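Local coordinates for protein fuculose-1-phosphate aldolase (PDB 4XXF) that is a zinc-binding member of the class II aldolase and adducin family, with an AraD-like fold and an assembly of four chains, at residues A29-A34 with A65-T70; W21-L26 with M69-L74. All coordinates share one frame; numbering follows the deposited sequence. Where two conformers were deposited one is given.

In the fold
Helix 15-36, near the N terminus, supplies the first side of both contacts: residues 21-26 come first, in contact 2, and, after a gap of two residues, 29-34 in contact 1. The chain then runs through strands 45-49 and 56-59 and enters the loop that leads to strand 75-78. There the order is reversed. Residues 65-70 return to the later helix segment and close contact 1, and residues 69-74 go on to the earlier one and close the longer loop of contact 2. Contact 1 therefore nests within contact 2, apart from the overlap of their second segments at Met69 and Thr70. Together they tie helix 15-36 to the connection between two neighbouring strands of the mixed sheet, strand 75-78 being an outermost strand within this chain.

Contact 1 (A29-A34 with A65-T70); sequences AIRIFA and AFRLMT
In this AraD-like fold, Ile30, Arg31 and Ala34 of helix 15-36 meet the 3-10 turn 66-68 and Met69 in the connection between strands 56-59 and 75-78. Ile30 places CG2 anti to its backbone N, and this methyl lies 3.5 Å from Phe66 CG, the two side chains crossing at about a right angle. It also meets Met69 CB at 3.7 Å. Phe33 CB approaches the edge of the Phe66 ring, and Ala34 CB fits against the turn backbone, 3.4 Å from Arg67 N. Leu46 of strand 45-49 touches Ile30, Phe33 and Phe66, extending this apolar patch toward the sheet.

Beside it the contact is polar. The bend of Arg31 at chi2 (-87°) brings its CD within 3.5 Å of Arg67 O. This oxygen sits over the centre of the Arg31 guanidinium, 2.9 Å above the plane. Arg31 NH1 and Arg67 NH1 come within 3.3 Å, a proximity of like charges probably eased by Glu255, which forms salt bridges with both. A side-on grip on one carbonyl completes the contact: Arg31 NE donates to a lone pair of Met69 O at 2.9 Å, and Arg31 NH2 reaches Met69 O from above the carbonyl plane at 3.0 Å.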
loop_
_atom_site.group_PDB
_atom_site.type_symbol
_atom_site.label_atom_id
_atom_site.label_comp_id
_atom_site.label_asym_id
_atom_site.label_seq_id
_atom_site.Cartn_x
_atom_site.Cartn_y
_atom_site.Cartn_z
ATOM N N ALA A 29 -7.532 -16.340 -11.929
ATOM C CA ALA A 29 -6.669 -16.568 -10.770
ATOM C C ALA A 29 -5.331 -15.837 -10.918
ATOM O O ALA A 29 -4.853 -15.186 -9.980
ATOM C CB ALA A 29 -6.439 -18.054 -10.560
ATOM N N ILE A 30 -4.739 -15.933 -12.100
ATOM C CA ILE A 30 -3.486 -15.254 -12.391
ATOM C C ILE A 30 -3.673 -13.735 -12.280
ATOM O O ILE A 30 -2.835 -13.023 -11.698
ATOM C CB ILE A 30 -2.994 -15.659 -13.773
ATOM C CG1 ILE A 30 -2.598 -17.143 -13.764
ATOM C CG2 ILE A 30 -1.837 -14.776 -14.192
ATOM C CD1 ILE A 30 -2.520 -17.787 -15.156
ATOM N N ARG A 31 -4.794 -13.236 -12.799
ATOM C CA ARG A 31 -5.118 -11.811 -12.680
ATOM C C ARG A 31 -5.314 -11.380 -11.216
ATOM O O ARG A 31 -4.936 -10.253 -10.830
ATOM C CB ARG A 31 -6.366 -11.475 -13.504
ATOM C CG ARG A 31 -6.107 -11.486 -15.013
ATOM C CD ARG A 31 -5.590 -10.127 -15.495
ATOM N NE ARG A 31 -5.466 -10.097 -16.949
ATOM C CZ ARG A 31 -5.748 -9.048 -17.709
ATOM N NH1 ARG A 31 -6.207 -7.931 -17.170
ATOM N NH2 ARG A 31 -5.612 -9.135 -19.020
ATOM N N ILE A 32 -5.893 -12.250 -10.393
ATOM C CA ILE A 32 -6.017 -11.962 -8.968
ATOM C C ILE A 32 -4.632 -11.843 -8.338
ATOM O O ILE A 32 -4.371 -10.922 -7.553
ATOM C CB ILE A 32 -6.845 -13.052 -8.230
ATOM C CG1 ILE A 32 -8.329 -12.918 -8.567
ATOM C CG2 ILE A 32 -6.599 -13.002 -6.716
ATOM C CD1 ILE A 32 -9.137 -14.182 -8.310
ATOM N N PHE A 33 -3.735 -12.767 -8.663
ATOM C CA PHE A 33 -2.369 -12.692 -8.127
ATOM C C PHE A 33 -1.708 -11.363 -8.486
ATOM O O PHE A 33 -1.091 -10.735 -7.626
ATOM C CB PHE A 33 -1.524 -13.873 -8.619
ATOM C CG PHE A 33 -1.647 -15.112 -7.762
ATOM C CD1 PHE A 33 -2.892 -15.581 -7.358
ATOM C CD2 PHE A 33 -0.519 -15.808 -7.358
ATOM C CE1 PHE A 33 -3.016 -16.736 -6.564
ATOM C CE2 PHE A 33 -0.626 -16.947 -6.568
ATOM C CZ PHE A 33 -1.881 -17.426 -6.176
ATOM N N ALA A 34 -1.884 -10.895 -9.714
ATOM C CA ALA A 34 -1.340 -9.586 -10.081
ATOM C C ALA A 34 -2.031 -8.473 -9.313
ATOM O O ALA A 34 -1.370 -7.537 -8.846
ATOM C CB ALA A 34 -1.463 -9.342 -11.561
ATOM N N ALA A 65 3.522 -10.956 -18.111
ATOM C CA ALA A 65 3.022 -10.349 -16.889
ATOM C C ALA A 65 1.682 -10.946 -16.494
ATOM O O ALA A 65 0.761 -11.045 -17.317
ATOM C CB ALA A 65 2.870 -8.857 -17.066
ATOM N N PHE A 66 1.544 -11.306 -15.220
ATOM C CA PHE A 66 0.264 -11.810 -14.718
ATOM C C PHE A 66 -0.862 -10.796 -14.975
ATOM O O PHE A 66 -1.995 -11.183 -15.288
ATOM C CB PHE A 66 0.337 -12.117 -13.222
ATOM C CG PHE A 66 1.084 -13.382 -12.863
ATOM C CD1 PHE A 66 1.890 -14.054 -13.771
ATOM C CD2 PHE A 66 0.961 -13.889 -11.581
ATOM C CE1 PHE A 66 2.565 -15.214 -13.393
ATOM C CE2 PHE A 66 1.629 -15.044 -11.193
ATOM C CZ PHE A 66 2.435 -15.706 -12.101
ATOM N N ARG A 67 -0.550 -9.504 -14.848
ATOM C CA ARG A 67 -1.505 -8.417 -15.045
ATOM C C ARG A 67 -2.106 -8.392 -16.449
ATOM O O ARG A 67 -3.180 -7.831 -16.646
ATOM C CB ARG A 67 -0.792 -7.084 -14.736
ATOM C CG ARG A 67 -1.546 -5.805 -15.099
ATOM C CD ARG A 67 -2.828 -5.677 -14.286
ATOM N NE ARG A 67 -3.531 -4.425 -14.547
ATOM C CZ ARG A 67 -4.323 -4.219 -15.593
ATOM N NH1 ARG A 67 -4.501 -5.166 -16.499
ATOM N NH2 ARG A 67 -4.937 -3.050 -15.735
ATOM N N LEU A 68 -1.413 -8.985 -17.418
ATOM C CA LEU A 68 -1.863 -8.968 -18.806
ATOM C C LEU A 68 -2.321 -10.335 -19.306
ATOM O O LEU A 68 -2.602 -10.486 -20.494
ATOM C CB LEU A 68 -0.743 -8.445 -19.712
ATOM C CG LEU A 68 -0.206 -7.072 -19.293
ATOM C CD1 LEU A 68 1.019 -6.706 -20.129
ATOM C CD2 LEU A 68 -1.271 -5.973 -19.407
ATOM N N MET A 69 -2.422 -11.321 -18.414
ATOM C CA MET A 69 -2.788 -12.680 -18.813
ATOM C C MET A 69 -4.149 -12.706 -19.495
ATOM O O MET A 69 -5.088 -12.068 -19.028
ATOM C CB MET A 69 -2.805 -13.595 -17.587
ATOM C CG MET A 69 -2.803 -15.094 -17.906
ATOM S SD MET A 69 -1.284 -15.635 -18.757
ATOM C CE MET A 69 0.002 -14.806 -17.810
ATOM N N THR A 70 -4.251 -13.440 -20.602
ATOM C CA THR A 70 -5.538 -13.684 -21.258
ATOM C C THR A 70 -5.667 -15.167 -21.552
ATOM O O THR A 70 -4.676 -15.898 -21.537
ATOM C CB THR A 70 -5.716 -12.901 -22.584
ATOM O OG1 THR A 70 -4.882 -13.474 -23.596
ATOM C CG2 THR A 70 -5.377 -11.423 -22.408
#

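Contact 2 (W21-L26 with M69-L74); sequences WLKERL and MTVSDL
Leu74 and Val71 dock on Lys23, Glu24 and Leu26 of helix 15-36, and the packing is closest where Leu74 meets the helix. Its CD1 methyl lies 3.6 Å from Lys23 O and also touches Lys23 CB. On the same buried side, Leu26 directs CD2 at Leu74 CD1, 4.0 Å away, the two leucines crossing obliquely; with CG anti to the backbone N (chi1 -176°) and chi2 at 61°, CD2 is the branch of Leu26 that meets Leu74. Leu46 and Val48 of strand 45-49 lie against Leu26, which joins this patch to the sheet. Val71 adds its CG2 methyl, 3.8 Å from Glu24 CA, pressing on the helix backbone.

The other side is looser and wet. Lys23 bends at chi3 (68°), and its CE is still 4.1 Å from Val71 O. A water bridges the polar groups instead: it accepts from Lys23 NZ at 2.9 Å and donates to Val71 O and Leu74 O, binding the ammonium to two loop carbonyls. Lys23 also makes a cation-pi contact with Trp58, while Glu24 turns to a salt bridge with Arg257.

The loop is braced from within. Asp73 OD2 receives Thr70 N on its anti lone pair, and Thr70 OG1 donates to Asp73 OD2 at 2.7 Å from above the carboxylate plane. The whole is a helix-to-loop docking in the AraD-like fold: helix 15-36 packs on Val71, which opens the 3-10 turn 71-73, and on Leu74, immediately before strand 75-78 of the sheet.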
loop_
_atom_site.group_PDB
_atom_site.type_symbol
_atom_site.label_atom_id
_atom_site.label_comp_id
_atom_site.label_asym_id
_atom_site.label_seq_id
_atom_site.Cartn_x
_atom_site.Cartn_y
_atom_site.Cartn_z
ATOM N N TRP A 21 -14.228 -23.241 -19.257
ATOM C CA TRP A 21 -14.432 -22.666 -17.925
ATOM C C TRP A 21 -13.127 -22.621 -17.143
ATOM O O TRP A 21 -12.769 -21.604 -16.536
ATOM C CB TRP A 21 -15.472 -23.472 -17.128
ATOM C CG TRP A 21 -15.514 -23.073 -15.670
ATOM C CD1 TRP A 21 -14.791 -23.618 -14.639
ATOM C CD2 TRP A 21 -16.298 -22.022 -15.095
ATOM N NE1 TRP A 21 -15.091 -22.973 -13.459
ATOM C CE2 TRP A 21 -16.013 -21.992 -13.711
ATOM C CE3 TRP A 21 -17.217 -21.107 -15.613
ATOM C CZ2 TRP A 21 -16.615 -21.083 -12.843
ATOM C CZ3 TRP A 21 -17.817 -20.201 -14.746
ATOM C CH2 TRP A 21 -17.512 -20.198 -13.377
ATOM N N LEU A 22 -12.414 -23.742 -17.146
ATOM C CA LEU A 22 -11.179 -23.861 -16.377
ATOM C C LEU A 22 -10.095 -22.917 -16.881
ATOM O O LEU A 22 -9.388 -22.326 -16.076
ATOM C CB LEU A 22 -10.677 -25.301 -16.395
ATOM C CG LEU A 22 -11.504 -26.311 -15.601
ATOM C CD1 LEU A 22 -11.010 -27.717 -15.880
ATOM C CD2 LEU A 22 -11.463 -26.015 -14.103
ATOM N N LYS A 23 -9.955 -22.761 -18.191
ATOM C CA LYS A 23 -8.963 -21.832 -18.723
ATOM C C LYS A 23 -9.291 -20.396 -18.312
ATOM O O LYS A 23 -8.405 -19.648 -17.886
ATOM C CB LYS A 23 -8.864 -21.960 -20.249
ATOM C CG LYS A 23 -8.212 -23.265 -20.713
ATOM C CD LYS A 23 -8.131 -23.398 -22.233
ATOM C CE LYS A 23 -7.161 -22.385 -22.829
ATOM N NZ LYS A 23 -7.108 -22.516 -24.314
ATOM N N GLU A 24 -10.555 -20.005 -18.414
ATOM C CA GLU A 24 -10.916 -18.664 -17.978
ATOM C C GLU A 24 -10.668 -18.503 -16.466
ATOM O O GLU A 24 -10.217 -17.442 -16.006
ATOM C CB GLU A 24 -12.375 -18.353 -18.324
ATOM C CG GLU A 24 -12.785 -16.941 -17.876
ATOM C CD GLU A 24 -14.276 -16.674 -17.960
ATOM O OE1 GLU A 24 -15.029 -17.528 -18.472
ATOM O OE2 GLU A 24 -14.705 -15.598 -17.492
ATOM N N ARG A 25 -10.951 -19.549 -15.693
ATOM C CA ARG A 25 -10.814 -19.477 -14.243
ATOM C C ARG A 25 -9.334 -19.359 -13.870
ATOM O O ARG A 25 -8.990 -18.641 -12.922
ATOM C CB ARG A 25 -11.455 -20.702 -13.572
ATOM C CG ARG A 25 -11.888 -20.496 -12.126
ATOM C CD ARG A 25 -12.994 -19.458 -12.046
ATOM N NE ARG A 25 -13.714 -19.456 -10.777
ATOM C CZ ARG A 25 -14.660 -18.571 -10.486
ATOM N NH1 ARG A 25 -14.991 -17.649 -11.382
ATOM N NH2 ARG A 25 -15.275 -18.603 -9.315
ATOM N N LEU A 26 -8.465 -20.065 -14.590
ATOM C CA LEU A 26 -7.026 -19.981 -14.356
ATOM C C LEU A 26 -6.517 -18.585 -14.670
ATOM O O LEU A 26 -5.714 -18.028 -13.912
ATOM C CB LEU A 26 -6.273 -21.023 -15.196
ATOM C CG LEU A 26 -4.768 -21.055 -14.933
ATOM C CD1 LEU A 26 -4.478 -21.415 -13.494
ATOM C CD2 LEU A 26 -4.057 -21.985 -15.875
ATOM N N MET A 69 -2.422 -11.321 -18.414
ATOM C CA MET A 69 -2.788 -12.680 -18.813
ATOM C C MET A 69 -4.149 -12.706 -19.495
ATOM O O MET A 69 -5.088 -12.068 -19.028
ATOM C CB MET A 69 -2.805 -13.595 -17.587
ATOM C CG MET A 69 -2.803 -15.094 -17.906
ATOM S SD MET A 69 -1.284 -15.635 -18.757
ATOM C CE MET A 69 0.002 -14.806 -17.810
ATOM N N THR A 70 -4.251 -13.440 -20.602
ATOM C CA THR A 70 -5.538 -13.684 -21.258
ATOM C C THR A 70 -5.667 -15.167 -21.552
ATOM O O THR A 70 -4.676 -15.898 -21.537
ATOM C CB THR A 70 -5.716 -12.901 -22.584
ATOM O OG1 THR A 70 -4.882 -13.474 -23.596
ATOM C CG2 THR A 70 -5.377 -11.423 -22.408
ATOM N N VAL A 71 -6.892 -15.597 -21.822
ATOM C CA VAL A 71 -7.152 -16.998 -22.131
ATOM C C VAL A 71 -6.298 -17.490 -23.313
ATOM O O VAL A 71 -5.761 -18.602 -23.272
ATOM C CB VAL A 71 -8.662 -17.221 -22.405
ATOM C CG1 VAL A 71 -8.918 -18.578 -23.063
ATOM C CG2 VAL A 71 -9.442 -17.082 -21.109
ATOM N N SER A 72 -6.113 -16.639 -24.321
ATOM C CA SER A 72 -5.339 -16.992 -25.514
ATOM C C SER A 72 -3.853 -17.205 -25.240
ATOM O O SER A 72 -3.151 -17.817 -26.047
ATOM C CB SER A 72 -5.501 -15.907 -26.580
ATOM O OG SER A 72 -6.817 -15.924 -27.106
ATOM N N ASP A 73 -3.366 -16.700 -24.108
ATOM C CA ASP A 73 -1.954 -16.845 -23.769
ATOM C C ASP A 73 -1.600 -18.184 -23.142
ATOM O O ASP A 73 -0.441 -18.606 -23.192
ATOM C CB ASP A 73 -1.535 -15.747 -22.794
ATOM C CG ASP A 73 -1.607 -14.370 -23.402
ATOM O OD1 ASP A 73 -0.942 -14.138 -24.434
ATOM O OD2 ASP A 73 -2.329 -13.514 -22.841
ATOM N N LEU A 74 -2.575 -18.836 -22.509
ATOM C CA LEU A 74 -2.290 -20.072 -21.785
ATOM C C LEU A 74 -1.754 -21.152 -22.705
ATOM O O LEU A 74 -2.236 -21.318 -23.832
ATOM C CB LEU A 74 -3.535 -20.612 -21.097
ATOM C CG LEU A 74 -4.171 -19.735 -20.030
ATOM C CD1 LEU A 74 -5.300 -20.534 -19.397
ATOM C CD2 LEU A 74 -3.137 -19.289 -18.978
HETATM O O HOH W 1 -4.796 -20.734 -24.728
#